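Local coordinates for uncharacterized protein AF_1796 (Archaeoglobus fulgidus, PDB 1VIM) that probably binds a phosphorylated sugar and may act as a sugar-phosphate isomerase of the SIS family, although its function is not established, at residues M40-I53 with F65-V79. Numbering follows the deposited sequence.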
ATOM      1  N   MET A  40      14.382  23.446  -7.818  1.00 12.81           N
ATOM      2  CA  MET A  40      13.690  22.157  -7.674  1.00 12.00           C
ATOM      3  C   MET A  40      13.289  21.578  -9.029  1.00 12.65           C
ATOM      4  O   MET A  40      13.526  20.398  -9.306  1.00 12.97           O
ATOM      5  CB  MET A  40      12.462  22.301  -6.759  1.00 12.21           C
ATOM      6  CG  MET A  40      11.645  21.023  -6.624  1.00 11.44           C
ATOM      7  SD  MET A  40      10.395  21.201  -5.339  1.00 12.29           S
ATOM      8  CE  MET A  40       9.682  19.535  -5.333  1.00 11.69           C
ATOM      9  N   ILE A  41      12.700  22.415  -9.890  1.00 12.15           N
ATOM     10  CA  ILE A  41      12.358  21.968 -11.246  1.00 13.69           C
ATOM     11  C   ILE A  41      13.597  21.490 -11.997  1.00 13.36           C
ATOM     12  O   ILE A  41      13.580  20.448 -12.647  1.00 13.32           O
ATOM     13  CB  ILE A  41      11.640  23.085 -12.038  1.00 13.35           C
ATOM     14  CG1 ILE A  41      10.258  23.295 -11.429  1.00 14.29           C
ATOM     15  CG2 ILE A  41      11.486  22.711 -13.533  1.00 15.72           C
ATOM     16  CD1 ILE A  41       9.516  24.514 -11.972  1.00 16.74           C
ATOM     17  N   LYS A  42      14.688  22.258 -11.906  1.00 14.72           N
ATOM     18  CA  LYS A  42      15.926  21.883 -12.567  1.00 15.71           C
ATOM     19  C   LYS A  42      16.439  20.498 -12.128  1.00 14.74           C
ATOM     20  O   LYS A  42      16.834  19.685 -12.979  1.00 14.80           O
ATOM     21  CB  LYS A  42      17.006  22.947 -12.337  1.00 16.40           C
ATOM     22  CG  LYS A  42      18.332  22.635 -13.008  1.00 20.55           C
ATOM     23  N   LEU A  43      16.418  20.215 -10.816  1.00 14.46           N
ATOM     24  CA  LEU A  43      16.859  18.893 -10.346  1.00 13.67           C
ATOM     25  C   LEU A  43      15.924  17.779 -10.810  1.00 13.25           C
ATOM     26  O   LEU A  43      16.375  16.692 -11.201  1.00 14.22           O
ATOM     27  CB  LEU A  43      17.018  18.834  -8.824  1.00 15.50           C
ATOM     28  CG  LEU A  43      18.165  19.601  -8.169  1.00 15.71           C
ATOM     29  CD1 LEU A  43      18.336  19.124  -6.736  1.00 15.77           C
ATOM     30  CD2 LEU A  43      19.459  19.389  -8.932  1.00 16.32           C
ATOM     31  N   ILE A  44      14.613  18.017 -10.746  1.00 12.18           N
ATOM     32  CA  ILE A  44      13.665  17.022 -11.254  1.00 14.13           C
ATOM     33  C   ILE A  44      13.914  16.724 -12.742  1.00 13.80           C
ATOM     34  O   ILE A  44      13.899  15.574 -13.177  1.00 14.13           O
ATOM     35  CB  ILE A  44      12.194  17.486 -10.990  1.00 14.66           C
ATOM     36  CG1 ILE A  44      11.854  17.305  -9.501  1.00 16.38           C
ATOM     37  CG2 ILE A  44      11.198  16.700 -11.863  1.00 16.52           C
ATOM     38  CD1 ILE A  44      10.547  18.067  -9.077  1.00 17.03           C
ATOM     39  N   ASP A  45      14.174  17.772 -13.520  1.00 13.54           N
ATOM     40  CA  ASP A  45      14.379  17.624 -14.956  1.00 14.97           C
ATOM     41  C   ASP A  45      15.709  16.967 -15.309  1.00 14.35           C
ATOM     42  O   ASP A  45      15.786  16.275 -16.317  1.00 17.25           O
ATOM     43  CB  ASP A  45      14.364  18.995 -15.622  1.00 16.36           C
ATOM     44  CG  ASP A  45      13.007  19.415 -16.060  1.00 19.92           C
ATOM     45  OD1 ASP A  45      12.091  18.560 -16.241  1.00 21.99           O
ATOM     46  OD2 ASP A  45      12.777  20.627 -16.251  1.00 22.62           O
ATOM     47  N   SER A  46      16.729  17.175 -14.477  1.00 14.52           N
ATOM     48  CA  SER A  46      18.087  16.722 -14.815  1.00 14.78           C
ATOM     49  C   SER A  46      18.436  15.343 -14.246  1.00 14.09           C
ATOM     50  O   SER A  46      19.397  14.706 -14.649  1.00 15.17           O
ATOM     51  CB  SER A  46      19.138  17.738 -14.379  1.00 15.94           C
ATOM     52  OG  SER A  46      18.766  19.029 -14.808  0.65 17.55           O
ATOM     53  N   ALA A  47      17.655  14.870 -13.289  1.00 12.81           N
ATOM     54  CA  ALA A  47      17.884  13.569 -12.703  1.00 11.58           C
ATOM     55  C   ALA A  47      17.638  12.454 -13.719  1.00 11.02           C
ATOM     56  O   ALA A  47      16.802  12.580 -14.621  1.00 11.85           O
ATOM     57  CB  ALA A  47      16.944  13.406 -11.554  1.00 12.68           C
ATOM     58  N   ARG A  48      18.316  11.339 -13.533  1.00 10.16           N
ATOM     59  CA  ARG A  48      17.973  10.136 -14.277  1.00 10.36           C
ATOM     60  C   ARG A  48      16.554   9.684 -13.954  1.00 11.09           C
ATOM     61  O   ARG A  48      15.756   9.431 -14.849  1.00 11.92           O
ATOM     62  CB  ARG A  48      18.961   9.048 -13.916  1.00 11.40           C
ATOM     63  CG  ARG A  48      18.678   7.709 -14.554  1.00 11.15           C
ATOM     64  CD  ARG A  48      19.617   6.582 -14.077  1.00 12.36           C
ATOM     65  NE  ARG A  48      19.161   6.121 -12.772  1.00 13.33           N
ATOM     66  CZ  ARG A  48      19.016   4.853 -12.410  1.00 14.05           C
ATOM     67  NH1 ARG A  48      19.374   3.847 -13.226  1.00 15.60           N
ATOM     68  NH2 ARG A  48      18.496   4.594 -11.204  1.00 15.67           N
ATOM     69  N   SER A  49      16.251   9.579 -12.658  1.00  9.37           N
ATOM     70  CA  SER A  49      14.905   9.255 -12.205  1.00 10.16           C
ATOM     71  C   SER A  49      14.665   9.900 -10.860  1.00  9.45           C
ATOM     72  O   SER A  49      15.606  10.323 -10.195  1.00  9.68           O
ATOM     73  CB  SER A  49      14.653   7.758 -12.113  1.00 12.60           C
ATOM     74  OG  SER A  49      15.209   6.995 -13.148  0.65 15.09           O
ATOM     75  N   ILE A  50      13.387  10.023 -10.508  1.00  9.08           N
ATOM     76  CA  ILE A  50      12.954  10.722  -9.315  1.00  8.52           C
ATOM     77  C   ILE A  50      12.367   9.690  -8.370  1.00  8.20           C
ATOM     78  O   ILE A  50      11.564   8.842  -8.770  1.00  8.62           O
ATOM     79  CB  ILE A  50      11.890  11.801  -9.655  1.00  8.84           C
ATOM     80  CG1 ILE A  50      12.460  12.780 -10.694  1.00 11.01           C
ATOM     81  CG2 ILE A  50      11.425  12.524  -8.383  1.00 10.99           C
ATOM     82  CD1 ILE A  50      11.586  12.946 -11.910  1.00 15.33           C
ATOM     83  N   PHE A  51      12.789   9.777  -7.112  1.00  7.17           N
ATOM     84  CA  PHE A  51      12.238   8.939  -6.068  1.00  7.61           C
ATOM     85  C   PHE A  51      11.559   9.851  -5.069  1.00  8.22           C
ATOM     86  O   PHE A  51      12.089  10.950  -4.787  1.00  9.02           O
ATOM     87  CB  PHE A  51      13.355   8.168  -5.362  1.00  8.07           C
ATOM     88  CG  PHE A  51      14.012   7.092  -6.207  1.00  8.10           C
ATOM     89  CD1 PHE A  51      14.781   7.404  -7.334  1.00 10.25           C
ATOM     90  CD2 PHE A  51      13.906   5.751  -5.843  1.00  8.77           C
ATOM     91  CE1 PHE A  51      15.377   6.397  -8.093  1.00  9.12           C
ATOM     92  CE2 PHE A  51      14.527   4.754  -6.573  1.00  9.14           C
ATOM     93  CZ  PHE A  51      15.239   5.063  -7.700  1.00  8.76           C
ATOM     94  N   VAL A  52      10.419   9.429  -4.511  1.00  7.67           N
ATOM     95  CA  VAL A  52       9.724  10.268  -3.525  1.00  8.07           C
ATOM     96  C   VAL A  52       9.505   9.515  -2.227  1.00  8.06           C
ATOM     97  O   VAL A  52       9.350   8.274  -2.228  1.00  8.83           O
ATOM     98  CB  VAL A  52       8.379  10.815  -4.029  1.00  8.48           C
ATOM     99  CG1 VAL A  52       8.559  11.496  -5.376  1.00 10.09           C
ATOM    100  CG2 VAL A  52       7.331   9.708  -4.063  1.00 12.05           C
ATOM    101  N   ILE A  53       9.485  10.248  -1.109  1.00  8.03           N
ATOM    102  CA  ILE A  53       9.212   9.614   0.184  1.00  9.87           C
ATOM    103  C   ILE A  53       8.539  10.579   1.132  1.00  8.64           C
ATOM    104  O   ILE A  53       8.904  11.758   1.185  1.00  8.76           O
ATOM    105  CB  ILE A  53      10.497   9.029   0.834  1.00 11.17           C
ATOM    106  CG1 ILE A  53      10.151   8.291   2.144  1.00 14.16           C
ATOM    107  CG2 ILE A  53      11.540  10.132   1.109  1.00 12.86           C
ATOM    108  CD1 ILE A  53      11.296   7.523   2.720  0.65 15.90           C
ATOM    109  N   PHE A  65       2.004  13.313  -5.656  1.00  7.76           N
ATOM    110  CA  PHE A  65       2.946  14.026  -6.489  1.00  7.61           C
ATOM    111  C   PHE A  65       3.640  13.078  -7.460  1.00  8.20           C
ATOM    112  O   PHE A  65       3.782  13.397  -8.671  1.00  7.88           O
ATOM    113  CB  PHE A  65       3.934  14.735  -5.585  1.00  8.80           C
ATOM    114  CG  PHE A  65       4.988  15.541  -6.323  1.00  8.01           C
ATOM    115  CD1 PHE A  65       4.639  16.476  -7.279  1.00 10.19           C
ATOM    116  CD2 PHE A  65       6.319  15.387  -5.984  1.00 10.32           C
ATOM    117  CE1 PHE A  65       5.623  17.233  -7.915  1.00 10.26           C
ATOM    118  CE2 PHE A  65       7.323  16.163  -6.631  1.00 10.24           C
ATOM    119  CZ  PHE A  65       6.943  17.074  -7.599  1.00 10.25           C
ATOM    120  N   ALA A  66       4.075  11.917  -6.967  1.00  7.61           N
ATOM    121  CA  ALA A  66       4.760  10.957  -7.861  1.00  7.83           C
ATOM    122  C   ALA A  66       3.837  10.541  -9.024  1.00  7.72           C
ATOM    123  O   ALA A  66       4.260  10.424 -10.182  1.00  8.05           O
ATOM    124  CB  ALA A  66       5.229   9.729  -7.088  1.00  7.99           C
ATOM    125  N   MET A  67       2.556  10.328  -8.729  1.00  7.75           N
ATOM    126  CA  MET A  67       1.631   9.922  -9.761  1.00  8.21           C
ATOM    127  C   MET A  67       1.563  11.014 -10.849  1.00  7.47           C
ATOM    128  O   MET A  67       1.608  10.729 -12.034  1.00  8.86           O
ATOM    129  CB  MET A  67       0.252   9.667  -9.164  1.00  8.96           C
ATOM    130  CG  MET A  67      -0.757   9.199 -10.220  1.00 10.44           C
ATOM    131  SD  MET A  67      -2.422   9.019  -9.651  1.00 12.95           S
ATOM    132  CE  MET A  67      -2.328   7.485  -8.686  1.00 12.96           C
ATOM    133  N   ARG A  68       1.491  12.281 -10.444  1.00  9.31           N
ATOM    134  CA  ARG A  68       1.480  13.370 -11.421  1.00  9.60           C
ATOM    135  C   ARG A  68       2.784  13.474 -12.193  1.00  9.19           C
ATOM    136  O   ARG A  68       2.763  13.765 -13.409  1.00  9.97           O
ATOM    137  CB  ARG A  68       1.215  14.697 -10.730  1.00 11.47           C
ATOM    138  CG  ARG A  68      -0.211  14.981 -10.601  1.00 14.20           C
ATOM    139  CD  ARG A  68      -0.923  15.401 -11.947  1.00 12.42           C
ATOM    140  NE  ARG A  68      -2.259  15.706 -11.522  1.00 13.22           N
ATOM    141  CZ  ARG A  68      -3.218  14.829 -11.392  1.00 13.83           C
ATOM    142  NH1 ARG A  68      -3.051  13.577 -11.835  1.00 12.87           N
ATOM    143  NH2 ARG A  68      -4.372  15.204 -10.847  1.00 14.94           N
ATOM    144  N   LEU A  69       3.925  13.283 -11.539  1.00  8.89           N
ATOM    145  CA  LEU A  69       5.188  13.279 -12.289  1.00  8.61           C
ATOM    146  C   LEU A  69       5.164  12.178 -13.339  1.00  8.93           C
ATOM    147  O   LEU A  69       5.677  12.368 -14.444  1.00  9.54           O
ATOM    148  CB  LEU A  69       6.405  13.124 -11.354  1.00  8.15           C
ATOM    149  CG  LEU A  69       6.739  14.316 -10.448  1.00  9.61           C
ATOM    150  CD1 LEU A  69       7.897  13.929  -9.560  1.00 12.31           C
ATOM    151  CD2 LEU A  69       7.032  15.586 -11.250  1.00 12.70           C
ATOM    152  N   MET A  70       4.577  11.027 -13.011  1.00  8.22           N
ATOM    153  CA  MET A  70       4.448   9.959 -13.994  1.00  8.37           C
ATOM    154  C   MET A  70       3.573  10.442 -15.162  1.00  9.25           C
ATOM    155  O   MET A  70       3.912  10.248 -16.337  1.00  9.31           O
ATOM    156  CB  MET A  70       3.939   8.673 -13.328  1.00  9.16           C
ATOM    157  CG  MET A  70       3.741   7.503 -14.322  1.00  9.10           C
ATOM    158  SD  MET A  70       2.186   7.501 -15.203  1.00 10.29           S
ATOM    159  CE  MET A  70       1.007   7.127 -13.824  1.00  9.91           C
ATOM    160  N   HIS A  71       2.474  11.107 -14.850  1.00  9.21           N
ATOM    161  CA  HIS A  71       1.602  11.668 -15.891  1.00  9.91           C
ATOM    162  C   HIS A  71       2.330  12.626 -16.813  1.00 10.39           C
ATOM    163  O   HIS A  71       2.007  12.656 -18.008  1.00 12.47           O
ATOM    164  CB  HIS A  71       0.373  12.366 -15.299  1.00  9.58           C
ATOM    165  CG  HIS A  71      -0.524  11.444 -14.528  1.00  9.50           C
ATOM    166  ND1 HIS A  71      -1.427  11.888 -13.587  1.00  9.63           N
ATOM    167  CD2 HIS A  71      -0.659  10.090 -14.561  1.00 10.35           C
ATOM    168  CE1 HIS A  71      -2.065  10.851 -13.062  1.00  9.85           C
ATOM    169  NE2 HIS A  71      -1.602   9.746 -13.624  1.00  9.84           N
ATOM    170  N   LEU A  72       3.279  13.382 -16.271  1.00 10.26           N
ATOM    171  CA  LEU A  72       4.075  14.346 -17.035  1.00 11.76           C
ATOM    172  C   LEU A  72       5.169  13.689 -17.875  1.00 12.78           C
ATOM    173  O   LEU A  72       5.842  14.390 -18.673  1.00 15.59           O
ATOM    174  CB  LEU A  72       4.698  15.381 -16.088  1.00 13.01           C
ATOM    175  CG  LEU A  72       3.710  16.275 -15.330  1.00 15.50           C
ATOM    176  CD1 LEU A  72       4.464  17.119 -14.303  1.00 17.30           C
ATOM    177  CD2 LEU A  72       2.988  17.170 -16.274  1.00 20.01           C
ATOM    178  N   GLY A  73       5.379  12.387 -17.682  1.00 10.89           N
ATOM    179  CA  GLY A  73       6.343  11.639 -18.481  1.00 11.57           C
ATOM    180  C   GLY A  73       7.686  11.409 -17.824  1.00 12.48           C
ATOM    181  O   GLY A  73       8.598  10.892 -18.474  1.00 14.15           O
ATOM    182  N   TYR A  74       7.812  11.727 -16.530  1.00 11.35           N
ATOM    183  CA  TYR A  74       9.059  11.429 -15.827  1.00 11.24           C
ATOM    184  C   TYR A  74       9.137   9.958 -15.439  1.00 10.14           C
ATOM    185  O   TYR A  74       8.102   9.275 -15.283  1.00 11.81           O
ATOM    186  CB  TYR A  74       9.206  12.276 -14.550  1.00 11.57           C
ATOM    187  CG  TYR A  74       9.382  13.756 -14.806  1.00 12.56           C
ATOM    188  CD1 TYR A  74      10.619  14.262 -15.180  1.00 14.09           C
ATOM    189  CD2 TYR A  74       8.316  14.637 -14.685  1.00 14.26           C
ATOM    190  CE1 TYR A  74      10.791  15.617 -15.435  1.00 16.29           C
ATOM    191  CE2 TYR A  74       8.477  16.009 -14.924  1.00 16.07           C
ATOM    192  CZ  TYR A  74       9.717  16.481 -15.295  1.00 17.24           C
ATOM    193  OH  TYR A  74       9.889  17.829 -15.523  1.00 22.02           O
ATOM    194  N   THR A  75      10.358   9.496 -15.218  1.00  9.99           N
ATOM    195  CA  THR A  75      10.599   8.196 -14.622  1.00  9.82           C
ATOM    196  C   THR A  75      10.665   8.419 -13.111  1.00  8.39           C
ATOM    197  O   THR A  75      11.566   9.086 -12.597  1.00  9.77           O
ATOM    198  CB  THR A  75      11.915   7.610 -15.123  1.00 11.10           C
ATOM    199  OG1 THR A  75      11.799   7.416 -16.544  1.00 13.92           O
ATOM    200  CG2 THR A  75      12.126   6.224 -14.563  1.00 12.12           C
ATOM    201  N   VAL A  76       9.686   7.868 -12.409  1.00  8.61           N
ATOM    202  CA  VAL A  76       9.484   8.213 -11.004  1.00  7.76           C
ATOM    203  C   VAL A  76       9.076   6.978 -10.211  1.00  7.05           C
ATOM    204  O   VAL A  76       8.398   6.094 -10.714  1.00  8.57           O
ATOM    205  CB  VAL A  76       8.458   9.372 -10.853  1.00  8.67           C
ATOM    206  CG1 VAL A  76       7.143   9.038 -11.504  1.00  9.68           C
ATOM    207  CG2 VAL A  76       8.277   9.815  -9.409  1.00  9.29           C
ATOM    208  N   TYR A  77       9.469   6.967  -8.941  1.00  7.41           N
ATOM    209  CA  TYR A  77       9.169   5.850  -8.029  1.00  7.74           C
ATOM    210  C   TYR A  77       8.881   6.385  -6.657  1.00  7.72           C
ATOM    211  O   TYR A  77       9.344   7.456  -6.275  1.00  8.19           O
ATOM    212  CB  TYR A  77      10.367   4.909  -7.913  1.00  8.98           C
ATOM    213  CG  TYR A  77      10.898   4.459  -9.233  1.00  9.45           C
ATOM    214  CD1 TYR A  77      10.244   3.487  -9.972  1.00 10.99           C
ATOM    215  CD2 TYR A  77      12.085   5.028  -9.742  1.00 11.90           C
ATOM    216  CE1 TYR A  77      10.810   3.093 -11.260  1.00 13.65           C
ATOM    217  CE2 TYR A  77      12.608   4.649 -10.951  1.00 13.97           C
ATOM    218  CZ  TYR A  77      11.978   3.727 -11.684  1.00 13.20           C
ATOM    219  OH  TYR A  77      12.655   3.414 -12.863  1.00 16.88           O
ATOM    220  N   VAL A  78       8.173   5.558  -5.893  1.00  7.23           N
ATOM    221  CA  VAL A  78       7.948   5.819  -4.467  1.00  7.00           C
ATOM    222  C   VAL A  78       8.843   4.881  -3.657  1.00  7.58           C
ATOM    223  O   VAL A  78       8.811   3.648  -3.841  1.00  7.69           O
ATOM    224  CB  VAL A  78       6.490   5.519  -4.109  1.00  7.44           C
ATOM    225  CG1 VAL A  78       6.228   5.787  -2.611  1.00  7.32           C
ATOM    226  CG2 VAL A  78       5.559   6.350  -4.951  1.00  8.30           C
ATOM    227  N   VAL A  79       9.621   5.443  -2.735  1.00  7.07           N
ATOM    228  CA  VAL A  79      10.512   4.618  -1.913  1.00  8.28           C
ATOM    229  C   VAL A  79       9.717   3.569  -1.159  1.00  8.55           C
ATOM    230  O   VAL A  79       8.663   3.867  -0.593  1.00  9.66           O
ATOM    231  CB  VAL A  79      11.354   5.475  -0.921  1.00  7.89           C
ATOM    232  CG1 VAL A  79      12.168   4.577   0.029  1.00  8.86           C
ATOM    233  CG2 VAL A  79      12.263   6.421  -1.678  1.00  9.17           C
TER
HETATM  234  O   HOH W   1      12.816  11.155 -15.344  1.00 18.15           O
HETATM  235  O   HOH W   2      15.360   4.353 -13.069  1.00 23.77           O
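Ile-50 pairs with Val-76 and Val-52 with Val-78 where strands 50-53 and 76-78 run side by side in parallel, the two strands of a beta-alpha-beta crossover in the SIS domain, with helix 56-71 as the connection. Four backbone hydrogen bonds zip the strands together, from Ile-50 N to Thr-75 O through to Val-79 N on Val-52 O. On the face holding Ile-50 and Val-52, the connecting helix lies against the sheet: Val-52 CG2 meets Ala-66 CB at 3.7 Å, and Ile-50 CG2 meets Leu-69 CD1. Helix 34-46 closes the same layer, where Ile-44 CD1 reaches the edge of the Phe-65 ring.

Tyr-74 fills the corner between helix 34-46 and the strand. With CG2 anti to the backbone N and CG1 beside that N (chi1 -75°), Ile-44 lays its CG2 methyl over one face of the Tyr-74 ring, 3.9 Å from the centroid, in a CH-pi contact. Ile-50 CD1 packs 3.6 Å from Tyr-74 CB, and Lys-181 adds a cation-pi contact. Tyr-74 OH donates a hydrogen bond to Asp-45 OD1, which lies in the ring plane; the modelled 2.4 Å is unusually short, and its exact length is doubtful. A phenylalanine here would probably leave the Asp-45 carboxylate without its hydroxyl mate and freer to turn.

On the other face, the Phe-51 and Tyr-77 rings meet obliquely, their planes inclined at 50°, and Tyr-77 CD2 lies over the Phe-51 ring, 3.8 Å from Phe-51 CZ. The backbone holds this pair in register, with Tyr-77 N donating to Ile-50 O at 2.8 Å.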